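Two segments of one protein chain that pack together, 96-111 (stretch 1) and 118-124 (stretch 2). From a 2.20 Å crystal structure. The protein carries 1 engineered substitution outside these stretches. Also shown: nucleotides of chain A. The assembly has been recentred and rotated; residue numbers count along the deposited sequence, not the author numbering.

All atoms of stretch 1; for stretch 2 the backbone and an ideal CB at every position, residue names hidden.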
ATOM      1  N   VAL C  96      -8.465  -7.474   5.747  1.00 27.61           N
ATOM      2  CA  VAL C  96      -7.399  -8.010   4.837  1.00 26.71           C
ATOM      3  C   VAL C  96      -6.191  -8.672   5.541  1.00 24.38           C
ATOM      4  O   VAL C  96      -5.616  -9.619   5.030  1.00 26.54           O
ATOM      5  CB  VAL C  96      -6.983  -6.874   3.837  1.00 28.02           C
ATOM      6  CG1 VAL C  96      -6.182  -7.391   2.645  1.00 30.04           C
ATOM      7  CG2 VAL C  96      -8.279  -6.171   3.286  1.00 29.63           C
ATOM      8  N   LEU C  97      -5.770  -8.163   6.703  1.00 24.91           N
ATOM      9  CA  LEU C  97      -4.759  -8.857   7.576  1.00 24.73           C
ATOM     10  C   LEU C  97      -5.245 -10.300   7.997  1.00 25.51           C
ATOM     11  O   LEU C  97      -4.505 -11.301   7.987  1.00 23.14           O
ATOM     12  CB  LEU C  97      -4.596  -7.956   8.826  1.00 24.39           C
ATOM     13  CG  LEU C  97      -3.267  -7.213   8.922  1.00 24.81           C
ATOM     14  CD1 LEU C  97      -2.814  -6.715   7.556  1.00 19.84           C
ATOM     15  CD2 LEU C  97      -3.206  -6.180  10.022  1.00 23.09           C
ATOM     16  N   TYR C  98      -6.542 -10.362   8.335  1.00 26.18           N
ATOM     17  CA  TYR C  98      -7.231 -11.639   8.651  1.00 27.29           C
ATOM     18  C   TYR C  98      -7.244 -12.569   7.423  1.00 25.81           C
ATOM     19  O   TYR C  98      -6.847 -13.737   7.478  1.00 26.01           O
ATOM     20  CB  TYR C  98      -8.645 -11.352   9.207  1.00 26.96           C
ATOM     21  CG  TYR C  98      -9.340 -12.613   9.599  1.00 27.94           C
ATOM     22  CD1 TYR C  98      -9.147 -13.154  10.850  1.00 27.58           C
ATOM     23  CD2 TYR C  98     -10.156 -13.305   8.699  1.00 28.14           C
ATOM     24  CE1 TYR C  98      -9.718 -14.383  11.215  1.00 28.48           C
ATOM     25  CE2 TYR C  98     -10.756 -14.509   9.066  1.00 29.66           C
ATOM     26  CZ  TYR C  98     -10.534 -15.013  10.334  1.00 28.21           C
ATOM     27  OH  TYR C  98     -11.053 -16.201  10.703  1.00 31.81           O
ATOM     28  N   LEU C  99      -7.562 -12.008   6.286  1.00 24.42           N
ATOM     29  CA  LEU C  99      -7.402 -12.769   5.031  1.00 26.29           C
ATOM     30  C   LEU C  99      -5.991 -13.341   4.876  1.00 26.70           C
ATOM     31  O   LEU C  99      -5.860 -14.556   4.664  1.00 26.60           O
ATOM     32  CB  LEU C  99      -7.767 -11.909   3.829  1.00 24.94           C
ATOM     33  CG  LEU C  99      -8.381 -12.325   2.508  1.00 27.81           C
ATOM     34  CD1 LEU C  99      -7.709 -11.509   1.380  1.00 25.17           C
ATOM     35  CD2 LEU C  99      -8.466 -13.916   2.222  1.00 25.23           C
ATOM     36  N   ALA C 100      -4.904 -12.520   4.987  1.00 27.32           N
ATOM     37  CA  ALA C 100      -3.535 -13.127   4.948  1.00 24.86           C
ATOM     38  C   ALA C 100      -3.317 -14.316   5.899  1.00 24.92           C
ATOM     39  O   ALA C 100      -2.779 -15.364   5.512  1.00 22.74           O
ATOM     40  CB  ALA C 100      -2.472 -12.058   5.233  1.00 23.10           C
ATOM     41  N   LEU C 101      -3.687 -14.127   7.171  1.00 27.35           N
ATOM     42  CA  LEU C 101      -3.620 -15.185   8.232  1.00 31.00           C
ATOM     43  C   LEU C 101      -4.317 -16.453   7.758  1.00 32.48           C
ATOM     44  O   LEU C 101      -3.785 -17.588   7.748  1.00 34.28           O
ATOM     45  CB  LEU C 101      -4.335 -14.603   9.443  1.00 30.72           C
ATOM     46  CG  LEU C 101      -3.775 -14.608  10.868  1.00 35.17           C
ATOM     47  CD1 LEU C 101      -2.235 -14.294  10.967  1.00 33.93           C
ATOM     48  CD2 LEU C 101      -4.599 -13.724  11.779  1.00 32.21           C
ATOM     49  N   GLU C 102      -5.528 -16.210   7.249  1.00 35.14           N
ATOM     50  CA  GLU C 102      -6.368 -17.278   6.711  1.00 35.48           C
ATOM     51  C   GLU C 102      -5.679 -17.957   5.517  1.00 35.15           C
ATOM     52  O   GLU C 102      -5.608 -19.174   5.507  1.00 35.58           O
ATOM     53  CB  GLU C 102      -7.794 -16.756   6.474  1.00 35.96           C
ATOM     54  CG  GLU C 102      -8.756 -17.818   6.154  1.00 39.80           C
ATOM     55  CD  GLU C 102      -9.505 -18.366   7.331  1.00 38.02           C
ATOM     56  OE1 GLU C 102      -9.258 -19.526   7.684  1.00 41.06           O
ATOM     57  OE2 GLU C 102     -10.315 -17.671   7.899  1.00 35.80           O
ATOM     58  N   VAL C 103      -5.081 -17.202   4.572  1.00 33.64           N
ATOM     59  CA  VAL C 103      -4.321 -17.864   3.505  1.00 32.97           C
ATOM     60  C   VAL C 103      -2.976 -18.453   3.859  1.00 34.31           C
ATOM     61  O   VAL C 103      -2.603 -19.502   3.286  1.00 34.75           O
ATOM     62  CB  VAL C 103      -4.253 -17.109   2.077  1.00 34.57           C
ATOM     63  CG1 VAL C 103      -4.675 -15.743   2.131  1.00 36.24           C
ATOM     64  CG2 VAL C 103      -2.955 -17.339   1.343  1.00 30.67           C
ATOM     65  N   PHE C 104      -2.193 -17.818   4.755  1.00 31.79           N
ATOM     66  CA  PHE C 104      -0.974 -18.528   5.090  1.00 30.74           C
ATOM     67  C   PHE C 104      -1.179 -19.636   6.105  1.00 30.29           C
ATOM     68  O   PHE C 104      -0.291 -20.421   6.265  1.00 30.86           O
ATOM     69  CB  PHE C 104       0.207 -17.583   5.526  1.00 28.53           C
ATOM     70  CG  PHE C 104       0.510 -16.476   4.550  1.00 28.12           C
ATOM     71  CD1 PHE C 104       0.191 -15.160   4.870  1.00 27.60           C
ATOM     72  CD2 PHE C 104       1.093 -16.730   3.312  1.00 28.56           C
ATOM     73  CE1 PHE C 104       0.488 -14.107   3.985  1.00 28.11           C
ATOM     74  CE2 PHE C 104       1.406 -15.642   2.396  1.00 28.26           C
ATOM     75  CZ  PHE C 104       1.116 -14.335   2.799  1.00 29.13           C
ATOM     76  N   LYS C 105      -2.276 -19.656   6.852  1.00 30.49           N
ATOM     77  CA  LYS C 105      -2.416 -20.659   7.966  1.00 31.18           C
ATOM     78  C   LYS C 105      -1.441 -20.536   9.153  1.00 31.41           C
ATOM     79  O   LYS C 105      -1.279 -21.492   9.916  1.00 31.91           O
ATOM     80  CB  LYS C 105      -2.462 -22.114   7.430  1.00 32.16           C
ATOM     81  CG  LYS C 105      -3.764 -22.486   6.691  1.00 33.99           C
ATOM     82  CD  LYS C 105      -4.938 -21.715   7.282  1.00 38.65           C
ATOM     83  CE  LYS C 105      -6.368 -22.111   6.650  1.00 42.36           C
ATOM     84  NZ  LYS C 105      -7.511 -21.218   7.227  1.00 40.59           N
ATOM     85  N   THR C 106      -0.800 -19.353   9.312  1.00 30.12           N
ATOM     86  CA  THR C 106       0.239 -19.105  10.321  1.00 29.26           C
ATOM     87  C   THR C 106       0.440 -17.543  10.304  1.00 28.65           C
ATOM     88  O   THR C 106      -0.132 -16.858   9.447  1.00 29.84           O
ATOM     89  CB  THR C 106       1.531 -19.923  10.084  1.00 29.19           C
ATOM     90  OG1 THR C 106       2.306 -19.992  11.306  1.00 30.75           O
ATOM     91  CG2 THR C 106       2.397 -19.339   8.906  1.00 27.18           C
ATOM     92  N   GLY C 107       1.198 -17.014  11.268  1.00 29.91           N
ATOM     93  CA  GLY C 107       1.382 -15.601  11.446  1.00 28.96           C
ATOM     94  C   GLY C 107       0.710 -15.258  12.719  1.00 29.53           C
ATOM     95  O   GLY C 107       0.007 -16.081  13.336  1.00 30.70           O
ATOM     96  N   ARG C 108       1.002 -14.024  13.143  1.00 29.37           N
ATOM     97  CA  ARG C 108       0.538 -13.430  14.347  1.00 29.58           C
ATOM     98  C   ARG C 108       0.296 -11.998  13.994  1.00 29.23           C
ATOM     99  O   ARG C 108       1.136 -11.412  13.359  1.00 28.68           O
ATOM    100  CB  ARG C 108       1.605 -13.542  15.423  1.00 30.14           C
ATOM    101  CG  ARG C 108       1.898 -14.978  15.909  1.00 31.03           C
ATOM    102  CD  ARG C 108       0.664 -15.591  16.708  1.00 32.52           C
ATOM    103  NE  ARG C 108       1.011 -16.932  17.244  1.00 28.57           N
ATOM    104  CZ  ARG C 108       0.867 -18.085  16.590  1.00 30.84           C
ATOM    105  NH1 ARG C 108       1.311 -19.203  17.181  1.00 29.82           N
ATOM    106  NH2 ARG C 108       0.308 -18.141  15.360  1.00 30.42           N
ATOM    107  N   ILE C 109      -0.869 -11.479  14.434  1.00 27.93           N
ATOM    108  CA  ILE C 109      -1.238 -10.085  14.436  1.00 27.65           C
ATOM    109  C   ILE C 109      -1.016  -9.413  15.793  1.00 30.57           C
ATOM    110  O   ILE C 109      -1.503  -9.860  16.858  1.00 29.72           O
ATOM    111  CB  ILE C 109      -2.684  -9.889  13.988  1.00 27.77           C
ATOM    112  CG1 ILE C 109      -2.827 -10.341  12.510  1.00 25.67           C
ATOM    113  CG2 ILE C 109      -3.118  -8.470  14.203  1.00 28.84           C
ATOM    114  CD1 ILE C 109      -4.194 -10.279  11.950  1.00 27.86           C
ATOM    115  N   ARG C 110      -0.258  -8.313  15.777  1.00 31.23           N
ATOM    116  CA  ARG C 110       0.040  -7.658  17.008  1.00 32.52           C
ATOM    117  C   ARG C 110      -0.080  -6.159  16.768  1.00 33.24           C
ATOM    118  O   ARG C 110      -0.041  -5.732  15.623  1.00 33.74           O
ATOM    119  CB  ARG C 110       1.416  -8.079  17.509  1.00 32.44           C
ATOM    120  CG  ARG C 110       1.684  -9.587  17.514  1.00 34.90           C
ATOM    121  CD  ARG C 110       2.904  -9.973  18.528  1.00 36.78           C
ATOM    122  NE  ARG C 110       3.492 -11.332  18.418  1.00 38.92           N
ATOM    123  CZ  ARG C 110       4.178 -11.804  17.355  1.00 40.85           C
ATOM    124  NH1 ARG C 110       4.706 -13.046  17.335  1.00 41.74           N
ATOM    125  NH2 ARG C 110       4.331 -11.043  16.283  1.00 40.89           N
ATOM    126  N   HIS C 111      -0.253  -5.366  17.827  1.00 32.01           N
ATOM    127  CA  HIS C 111      -0.229  -3.936  17.751  1.00 32.51           C
ATOM    128  C   HIS C 111       1.209  -3.454  17.455  1.00 33.27           C
ATOM    129  O   HIS C 111       2.187  -3.900  18.081  1.00 33.53           O
ATOM    130  CB  HIS C 111      -0.761  -3.327  19.066  1.00 34.09           C
ATOM    131  CG  HIS C 111      -0.645  -1.835  19.151  1.00 36.65           C
ATOM    132  ND1 HIS C 111       0.207  -1.204  20.039  1.00 39.34           N
ATOM    133  CD2 HIS C 111      -1.221  -0.844  18.421  1.00 36.79           C
ATOM    134  CE1 HIS C 111       0.107   0.107  19.888  1.00 39.23           C
ATOM    135  NE2 HIS C 111      -0.765   0.351  18.917  1.00 39.24           N
ATOM    136  N   UNK C 118      -2.206   1.120  14.591  1.00 29.97           N
ATOM    137  CA  UNK C 118      -1.742   0.145  13.625  1.00 30.05           C
ATOM    138  C   UNK C 118      -1.403  -1.270  14.043  1.00 29.05           C
ATOM    139  O   UNK C 118      -0.819  -1.528  15.069  1.00 30.92           O
ATOM    140  CB  UNK C 118      -0.488   0.725  12.967  1.00 30.05           C
ATOM    141  N   UNK C 119      -1.637  -2.193  13.159  1.00 25.87           N
ATOM    142  CA  UNK C 119      -1.414  -3.593  13.485  1.00 25.52           C
ATOM    143  C   UNK C 119      -0.375  -4.141  12.530  1.00 22.90           C
ATOM    144  O   UNK C 119      -0.273  -3.610  11.491  1.00 24.31           O
ATOM    145  CB  UNK C 119      -2.711  -4.400  13.411  1.00 25.52           C
ATOM    146  N   UNK C 120       0.347  -5.223  12.837  1.00 21.66           N
ATOM    147  CA  UNK C 120       1.378  -5.758  11.989  1.00 22.07           C
ATOM    148  C   UNK C 120       1.127  -7.207  12.039  1.00 23.90           C
ATOM    149  O   UNK C 120       0.925  -7.742  13.112  1.00 28.07           O
ATOM    150  CB  UNK C 120       2.797  -5.381  12.419  1.00 22.07           C
ATOM    151  N   UNK C 121       1.136  -7.881  10.892  1.00 23.04           N
ATOM    152  CA  UNK C 121       1.158  -9.305  10.856  1.00 21.54           C
ATOM    153  C   UNK C 121       2.569  -9.752  10.465  1.00 19.94           C
ATOM    154  O   UNK C 121       3.137  -9.261   9.488  1.00 20.63           O
ATOM    155  CB  UNK C 121       0.101  -9.843   9.890  1.00 21.54           C
ATOM    156  N   UNK C 122       3.141 -10.666  11.222  1.00 20.96           N
ATOM    157  CA  UNK C 122       4.560 -11.168  11.051  1.00 21.97           C
ATOM    158  C   UNK C 122       4.662 -12.655  10.873  1.00 22.47           C
ATOM    159  O   UNK C 122       4.005 -13.424  11.593  1.00 22.30           O
ATOM    160  CB  UNK C 122       5.414 -10.783  12.260  1.00 21.97           C
ATOM    161  N   UNK C 123       5.460 -13.077   9.920  1.00 23.14           N
ATOM    162  CA  UNK C 123       5.953 -14.424   9.863  1.00 22.78           C
ATOM    163  C   UNK C 123       7.457 -14.408   9.775  1.00 24.71           C
ATOM    164  O   UNK C 123       8.028 -13.897   8.764  1.00 24.76           O
ATOM    165  CB  UNK C 123       5.344 -15.181   8.681  1.00 22.78           C
ATOM    166  N   UNK C 124       8.112 -14.998  10.784  1.00 28.13           N
ATOM    167  CA  UNK C 124       9.587 -15.139  10.893  1.00 28.37           C
ATOM    168  C   UNK C 124      10.098 -16.583  10.920  1.00 29.44           C
ATOM    169  O   UNK C 124      11.284 -16.842  10.685  1.00 28.52           O
ATOM    170  CB  UNK C 124      10.068 -14.435  12.163  1.00 28.37           C
TER
ATOM    171  P    DC A   7       5.076 -14.789  20.715  1.00 47.80           P
ATOM    172  OP1  DC A   7       4.339 -14.614  21.989  1.00 47.63           O
ATOM    173  OP2  DC A   7       4.377 -15.323  19.484  1.00 46.78           O
ATOM    174  O5'  DC A   7       5.711 -13.284  20.676  1.00 49.00           O
ATOM    175  C5'  DC A   7       6.304 -12.782  21.951  1.00 48.32           C
ATOM    176  C4'  DC A   7       6.822 -11.364  21.831  1.00 48.67           C
ATOM    177  O4'  DC A   7       8.128 -11.463  21.194  1.00 46.57           O
ATOM    178  C3'  DC A   7       5.983 -10.430  20.960  1.00 49.31           C
ATOM    179  O3'  DC A   7       6.060  -9.138  21.404  1.00 51.88           O
ATOM    180  C2'  DC A   7       6.720 -10.384  19.625  1.00 48.01           C
ATOM    181  C1'  DC A   7       8.157 -10.484  20.180  1.00 45.65           C
ATOM    182  N1   DC A   7       9.107 -10.619  19.065  1.00 42.99           N
ATOM    183  C2   DC A   7      10.398 -10.057  19.130  1.00 42.36           C
ATOM    184  O2   DC A   7      10.763  -9.561  20.188  1.00 41.41           O
ATOM    185  N3   DC A   7      11.212 -10.125  18.054  1.00 40.86           N
ATOM    186  C4   DC A   7      10.781 -10.705  16.974  1.00 41.32           C
ATOM    187  N4   DC A   7      11.591 -10.849  15.943  1.00 42.66           N
ATOM    188  C5   DC A   7       9.503 -11.286  16.917  1.00 43.07           C
ATOM    189  C6   DC A   7       8.700 -11.243  17.962  1.00 41.97           C
ATOM    190  P    DA A   6       7.597 -19.531  17.261  1.00 44.68           P
ATOM    191  OP1  DA A   6       6.741 -20.537  17.946  1.00 48.73           O
ATOM    192  OP2  DA A   6       7.249 -18.989  15.917  1.00 46.33           O
ATOM    193  O5'  DA A   6       7.566 -18.365  18.310  1.00 42.08           O
ATOM    194  C5'  DA A   6       7.864 -18.520  19.656  1.00 40.55           C
ATOM    195  C4'  DA A   6       8.179 -17.083  19.997  1.00 41.21           C
ATOM    196  O4'  DA A   6       9.385 -16.639  19.293  1.00 39.50           O
ATOM    197  C3'  DA A   6       7.109 -16.057  19.579  1.00 41.94           C
ATOM    198  O3'  DA A   6       6.517 -15.498  20.760  1.00 44.45           O
ATOM    199  C2'  DA A   6       7.890 -14.991  18.780  1.00 39.98           C
ATOM    200  C1'  DA A   6       9.292 -15.162  19.385  1.00 38.62           C
ATOM    201  N9   DA A   6      10.463 -14.578  18.649  1.00 37.67           N
ATOM    202  C8   DA A   6      10.736 -14.897  17.282  1.00 37.42           C
ATOM    203  N7   DA A   6      11.817 -14.325  16.757  1.00 36.28           N
ATOM    204  C5   DA A   6      12.334 -13.649  17.926  1.00 35.22           C
ATOM    205  C6   DA A   6      13.529 -12.881  18.054  1.00 32.73           C
ATOM    206  N6   DA A   6      14.372 -12.699  17.034  1.00 27.91           N
ATOM    207  N1   DA A   6      13.765 -12.341  19.261  1.00 34.13           N
ATOM    208  C2   DA A   6      12.882 -12.543  20.286  1.00 33.80           C
ATOM    209  N3   DA A   6      11.737 -13.258  20.298  1.00 34.31           N
ATOM    210  C4   DA A   6      11.518 -13.777  19.061  1.00 34.64           C

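Stretch 2 runs antiparallel to the strand through Ile 109 to His 111, while helix 96-104 runs along one face of the sheet, nearly parallel to strand 118-123, its axis 9.5 Å from that of the strand. Extended backbone angles at 118-123 make the side chains alternate: 119, 121 and 123 reach the helix, while 120 and 122 lie on the face of Arg 108 and Arg 110, where Arg 110 NH1 bonds OP2 of DC7 at 3.1 Å.

Position 118 points its CB away from stretch 1, with nothing of that stretch within 5.5 Å, so the visible atoms set little limit; the extended angles suit Thr, Val, Ile or Ser among many. The residue is Thr 118; its carbonyl O lies 3.4 Å from CD2 of His 111.

At 119 the ideal CB lies 3.9 Å from Leu 97 CD2 and 4.2 Å from Ile 109 CG2. Apolar neighbours favour an aliphatic side chain; Val, Ile, Leu or Met would suit. Leu 119 sets CB 3.8 Å from Leu 97 CD2 and CG 3.9 Å from Ile 109 CG2.

Position 120 shares its face with Arg 110, and its backbone pairs with that residue both ways: N of 120 to Arg 110 O is 2.9 Å, and Arg 110 N to O of 120 is 3.0 Å. The extended angles favour beta-branched residues, and the ideal CB, 4.3 Å from Arg 110 O, leaves room for Val, Ile or Thr. Val 120, in the t rotamer, keeps its side chain 4.3 Å or more from stretch 1.

Position 121 points to the face of Ile 109, on which the helix packs. Leu 97, Ala 100, Leu 101 and Ile 109 line an apolar pocket, and Gly 107, lacking a side chain, leaves room at its far end. A Leu or Met would reach in; a charge would find no partner among these side chains. Leu 121 places CD2 3.7 Å from Ala 100 CB and CD1 3.5 Å from Leu 101 CD1. A CB on Gly 107 would lie 2.6 Å from Leu 121 CD1, a clash.

At 122 the CB returns to the arginine face, 4.2 Å from Arg 110 NH2. A small polar residue, Ser, Thr or Asn, fits a guanidinium alongside. Thr 122 brings CB to the edge of that guanidinium, and its OG1 hydrogen-bonds a water 2.6 Å away, whose O also meets Arg 110 NH2, weakly, at 2.8 Å.

Position 123 starts sideways, but Phe 104, Thr 106 CG2 and Gly 107 offer a mostly apolar surface to a longer aliphatic chain, Ile, Leu or Met. Ile 123 extends CD1 to 3.8 Å from Phe 104 CD1.

Position 124 leaves the strand, beyond reach of stretch 1 but near the DNA, so polar residues suit. Asp 124 brings OD2 within 3.7 Å of C8 of DA6.

Stretch 2, residues 118-124: TLVLTID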
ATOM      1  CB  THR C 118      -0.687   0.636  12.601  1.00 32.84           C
ATOM      2  OG1 THR C 118       0.547   0.047  12.884  1.00 40.43           O
ATOM      3  CG2 THR C 118      -0.570   2.085  12.481  1.00 30.66           C
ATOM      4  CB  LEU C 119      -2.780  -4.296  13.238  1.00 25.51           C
ATOM      5  CG  LEU C 119      -3.780  -4.589  14.393  1.00 26.98           C
ATOM      6  CD1 LEU C 119      -3.680  -3.700  15.743  1.00 26.71           C
ATOM      7  CD2 LEU C 119      -5.243  -4.934  13.956  1.00 26.67           C
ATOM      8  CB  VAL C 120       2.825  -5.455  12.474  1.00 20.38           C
ATOM      9  CG1 VAL C 120       3.862  -6.072  11.530  1.00 20.00           C
ATOM     10  CG2 VAL C 120       3.029  -4.022  12.453  1.00 22.42           C
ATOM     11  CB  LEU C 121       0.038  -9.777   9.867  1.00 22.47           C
ATOM     12  CG  LEU C 121       0.077 -11.154   9.159  1.00 22.80           C
ATOM     13  CD1 LEU C 121       0.480 -12.260   9.945  1.00 25.11           C
ATOM     14  CD2 LEU C 121      -1.281 -11.429   8.674  1.00 24.31           C
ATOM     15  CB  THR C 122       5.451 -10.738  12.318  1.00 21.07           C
ATOM     16  OG1 THR C 122       5.309  -9.299  12.534  1.00 22.16           O
ATOM     17  CG2 THR C 122       6.935 -10.968  12.128  1.00 22.69           C
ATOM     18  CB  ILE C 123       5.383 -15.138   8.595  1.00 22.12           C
ATOM     19  CG1 ILE C 123       3.795 -15.271   8.740  1.00 23.72           C
ATOM     20  CG2 ILE C 123       6.174 -16.477   8.390  1.00 18.66           C
ATOM     21  CD1 ILE C 123       2.945 -15.498   7.471  1.00 19.70           C
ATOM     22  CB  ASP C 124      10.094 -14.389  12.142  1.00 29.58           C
ATOM     23  CG  ASP C 124       9.518 -14.930  13.448  1.00 31.50           C
ATOM     24  OD1 ASP C 124       9.737 -16.091  13.821  1.00 32.58           O
ATOM     25  OD2 ASP C 124       8.914 -14.127  14.182  1.00 37.52           O
TER
HETATM   26  O   HOH W   1       3.418  -9.250  14.383  1.00 18.47           O
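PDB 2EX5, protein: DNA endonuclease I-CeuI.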